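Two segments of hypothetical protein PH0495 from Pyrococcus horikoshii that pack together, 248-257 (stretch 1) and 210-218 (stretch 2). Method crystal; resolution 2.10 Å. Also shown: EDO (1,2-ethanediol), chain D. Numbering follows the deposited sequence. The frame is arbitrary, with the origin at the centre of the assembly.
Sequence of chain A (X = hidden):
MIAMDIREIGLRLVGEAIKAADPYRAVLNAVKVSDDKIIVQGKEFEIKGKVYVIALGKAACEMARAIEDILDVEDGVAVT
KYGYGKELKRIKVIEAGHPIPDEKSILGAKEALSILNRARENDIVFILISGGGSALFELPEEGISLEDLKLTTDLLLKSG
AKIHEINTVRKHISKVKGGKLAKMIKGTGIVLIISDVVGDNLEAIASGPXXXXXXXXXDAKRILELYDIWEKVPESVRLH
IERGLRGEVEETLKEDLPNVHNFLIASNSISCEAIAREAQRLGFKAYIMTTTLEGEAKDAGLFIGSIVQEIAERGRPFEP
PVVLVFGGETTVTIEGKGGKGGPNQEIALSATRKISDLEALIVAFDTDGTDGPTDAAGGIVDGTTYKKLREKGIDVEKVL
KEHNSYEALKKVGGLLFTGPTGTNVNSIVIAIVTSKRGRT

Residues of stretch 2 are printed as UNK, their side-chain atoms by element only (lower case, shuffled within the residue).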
# COMPACT_ATOMS: atom_id res chain seq x y z
N GLU A 248 33.45 -3.75 11.51
CA GLU A 248 34.11 -2.64 10.81
C GLU A 248 33.10 -1.69 10.17
O GLU A 248 33.42 -0.53 9.89
CB GLU A 248 35.05 -3.20 9.74
CG GLU A 248 36.27 -3.90 10.32
CD GLU A 248 37.05 -4.67 9.27
OE1 GLU A 248 37.06 -4.22 8.10
OE2 GLU A 248 37.66 -5.70 9.62
N VAL A 249 31.89 -2.17 9.93
CA VAL A 249 30.84 -1.34 9.35
C VAL A 249 29.61 -1.41 10.25
O VAL A 249 29.36 -2.42 10.89
CB VAL A 249 30.48 -1.79 7.91
CG1 VAL A 249 31.68 -1.60 7.00
CG2 VAL A 249 30.04 -3.24 7.91
N GLU A 250 28.85 -0.32 10.29
CA GLU A 250 27.67 -0.27 11.15
C GLU A 250 26.57 -1.23 10.75
O GLU A 250 26.38 -1.54 9.57
CB GLU A 250 27.13 1.16 11.21
CG GLU A 250 28.15 2.16 11.75
CD GLU A 250 27.60 3.58 11.87
OE1 GLU A 250 26.56 3.87 11.24
OE2 GLU A 250 28.21 4.39 12.60
N GLU A 251 25.86 -1.70 11.76
CA GLU A 251 24.75 -2.63 11.59
C GLU A 251 23.53 -1.82 11.15
O GLU A 251 23.57 -0.58 11.17
CB GLU A 251 24.51 -3.34 12.93
CG GLU A 251 23.36 -4.31 12.96
CD GLU A 251 23.55 -5.48 12.01
OE1 GLU A 251 24.36 -6.39 12.31
OE2 GLU A 251 22.89 -5.46 10.95
N THR A 252 22.46 -2.50 10.72
CA THR A 252 21.24 -1.79 10.34
C THR A 252 20.65 -1.29 11.66
O THR A 252 21.02 -1.78 12.73
CB THR A 252 20.24 -2.73 9.62
OG1 THR A 252 20.15 -3.97 10.33
CG2 THR A 252 20.68 -2.99 8.19
N LEU A 253 19.74 -0.32 11.60
CA LEU A 253 19.14 0.24 12.81
C LEU A 253 18.55 -0.82 13.73
O LEU A 253 17.71 -1.62 13.31
CB LEU A 253 18.05 1.26 12.44
CG LEU A 253 17.40 1.96 13.64
CD1 LEU A 253 18.46 2.71 14.42
CD2 LEU A 253 16.31 2.90 13.17
N LYS A 254 18.98 -0.82 14.98
CA LYS A 254 18.51 -1.79 15.97
C LYS A 254 17.62 -1.17 17.04
O LYS A 254 16.76 -1.84 17.60
CB LYS A 254 19.71 -2.47 16.64
CG LYS A 254 20.54 -3.35 15.71
CD LYS A 254 19.84 -4.67 15.42
CE LYS A 254 20.53 -5.42 14.29
NZ LYS A 254 20.39 -4.71 12.99
N GLU A 255 17.83 0.12 17.32
CA GLU A 255 17.07 0.81 18.36
C GLU A 255 16.20 1.94 17.80
O GLU A 255 16.38 2.37 16.66
CB GLU A 255 18.03 1.40 19.39
CG GLU A 255 18.99 0.40 20.01
CD GLU A 255 18.33 -0.48 21.06
OE1 GLU A 255 17.88 0.07 22.09
OE2 GLU A 255 18.26 -1.71 20.85
N ASP A 256 15.27 2.41 18.62
CA ASP A 256 14.39 3.50 18.23
C ASP A 256 15.15 4.82 18.34
O ASP A 256 15.97 4.99 19.23
CB ASP A 256 13.16 3.56 19.15
CG ASP A 256 12.10 2.53 18.77
OD1 ASP A 256 11.57 2.61 17.64
OD2 ASP A 256 11.79 1.65 19.61
N LEU A 257 14.87 5.73 17.41
CA LEU A 257 15.49 7.05 17.40
C LEU A 257 14.44 8.05 17.87
O LEU A 257 13.47 8.33 17.15
CB LEU A 257 15.98 7.41 16.00
CG LEU A 257 17.07 6.53 15.39
CD1 LEU A 257 17.31 6.92 13.94
CD2 LEU A 257 18.35 6.68 16.21
N UNK A 210 13.61 3.78 7.30
CA UNK A 210 13.49 4.57 8.53
C UNK A 210 12.94 3.79 9.73
O UNK A 210 12.57 4.37 10.75
c UNK A 210 13.01 6.60 7.09
o UNK A 210 11.22 5.39 8.14
c UNK A 210 12.58 5.82 8.32
N UNK A 211 12.86 2.47 9.61
CA UNK A 211 12.37 1.65 10.71
C UNK A 211 13.44 0.65 11.14
O UNK A 211 14.35 0.32 10.37
c UNK A 211 11.36 -0.00 9.11
c UNK A 211 11.09 0.87 10.32
c UNK A 211 9.95 1.84 10.05
N UNK A 212 13.33 0.18 12.37
CA UNK A 212 14.31 -0.77 12.89
C UNK A 212 14.37 -2.04 12.05
O UNK A 212 13.41 -2.41 11.37
n UNK A 212 11.49 -0.07 16.84
c UNK A 212 12.60 -1.05 17.08
c UNK A 212 13.97 -1.14 14.33
c UNK A 212 14.04 0.03 15.30
c UNK A 212 13.96 -0.43 16.76
N UNK A 213 15.53 -2.68 12.08
CA UNK A 213 15.76 -3.94 11.38
C UNK A 213 16.49 -4.86 12.35
O UNK A 213 17.69 -4.70 12.59
c UNK A 213 17.17 -5.05 9.58
o UNK A 213 16.49 -6.08 9.75
c UNK A 213 16.62 -3.73 10.13
o UNK A 213 18.26 -5.05 8.98
N UNK A 214 15.77 -5.82 12.93
CA UNK A 214 16.35 -6.77 13.89
C UNK A 214 17.35 -7.76 13.30
O UNK A 214 18.17 -8.31 14.04
c UNK A 214 14.33 -6.07 12.76
c UNK A 214 14.18 -7.47 13.31
c UNK A 214 15.11 -7.46 14.47
N UNK A 215 17.31 -7.99 11.99
CA UNK A 215 18.24 -8.93 11.38
C UNK A 215 19.68 -8.41 11.47
O UNK A 215 19.92 -7.21 11.62
c UNK A 215 16.44 -9.68 9.80
c UNK A 215 17.89 -9.22 9.91
o UNK A 215 18.08 -8.04 9.12
N UNK A 216 20.64 -9.33 11.38
CA UNK A 216 22.05 -8.98 11.49
C UNK A 216 22.88 -9.47 10.32
O UNK A 216 22.37 -10.15 9.43
c UNK A 216 21.89 -9.13 13.99
o UNK A 216 22.52 -11.03 12.67
c UNK A 216 22.64 -9.61 12.76
N UNK A 217 24.16 -9.12 10.33
CA UNK A 217 25.09 -9.55 9.29
C UNK A 217 25.19 -11.06 9.37
O UNK A 217 25.31 -11.75 8.35
c UNK A 217 26.48 -7.14 7.74
c UNK A 217 26.47 -8.92 9.50
c UNK A 217 26.74 -6.48 10.02
c UNK A 217 26.82 -5.14 9.62
c UNK A 217 26.56 -5.81 7.33
c UNK A 217 26.57 -7.49 9.08
c UNK A 217 26.73 -4.81 8.28
N UNK A 218 25.14 -11.59 10.59
CA UNK A 218 25.22 -13.02 10.80
C UNK A 218 24.01 -13.70 10.16
O UNK A 218 24.14 -14.77 9.55
c UNK A 218 25.28 -13.31 12.30
o UNK A 218 27.07 -14.34 14.44
o UNK A 218 25.32 -15.61 14.87
c UNK A 218 25.55 -14.76 12.65
c UNK A 218 26.01 -14.92 14.09
C1 EDO D . 12.96 5.40 14.20
O1 EDO D . 12.81 6.03 15.48
C2 EDO D . 12.63 3.90 14.29
O2 EDO D . 11.28 3.72 14.74

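Position 210 has three side-chain atoms, a carbon carrying one oxygen and one carbon. Its CA-to-CB bond points away from stretch 1 and the side chain touches nothing there. This is Thr210, whose buried hydroxyl is hydrogen-bonded elsewhere in the structure.

Position 211 also has three atoms, all carbon, branched at CB. The CA-to-CB bond points away, and the closest contact with stretch 1 is through the backbone, its C lying 4.2 Å from Leu253 CD2. Three carbons forked at CB make Val211, a small apolar branch that needs no polar partner.

At position 212 four carbons run in a row to a terminal nitrogen, which lies 2.8 Å from Asp256 OD1. The residue is Lys212. Its aliphatic part passes along the backbone of stretch 1, with CD 3.2 Å from Lys254 O, and its NZ forms a salt bridge with Asp256 OD1, suiting a long chain with a charged tip.

Position 213 has two carbons, the second bearing two oxygens, one of them 2.6 Å from Thr252 OG1: a short carboxylate, Asp213. Thr252 OG1 donates a hydrogen bond to Asp213 OD2, while OD1 accepts from the backbone N of position 215. One carboxylate thus fastens the neighbouring stretch and braces its own turn.

At position 214 three carbons close a ring onto the backbone N, which defines Pro214. Its CA-to-CB bond points away from stretch 1 and the residue is exposed, where no backbone N-H is needed for the contact.

Position 215 has a carbon carrying one oxygen and one carbon; its backbone O faces stretch 1. This is Thr215, whose OG1 donates to Asp213 OD1 (2.6 Å), tightening the turn.

Position 216 repeats that pattern, its CB 3.7 Å from Glu251 OE1, and is Thr216. Its hydroxyl oxygen caps a backbone N just past the stretch, a common N-cap role.

Position 217 has one carbon and then a six-carbon ring without oxygen, a ring carbon lying 3.7 Å from Val249 CG2: Phe217. The buried apolar ring needs no polar partner; Glu250 O lies at its edge and Glu251 OE2 over one face. Its backbone N makes a weak bond to Glu251 OE1 (3.4 Å).

Position 218 has three carbons, the third carrying two oxygens, with no contact to stretch 1. Exposure suits the charged carboxylate of Glu218.

The contact centres on a nearly linear hydrogen bond from Asp213 N to Leu253 O (2.7 Å). Beside it, Lys254 NZ donates to Asp213 O (2.7 Å) and Thr215 O (2.9 Å). The Lys212–Asp256 salt bridge and Phe217–Val249 packing extend this polar centre.

Stretch 2 (210-218) TVKDPTTFE
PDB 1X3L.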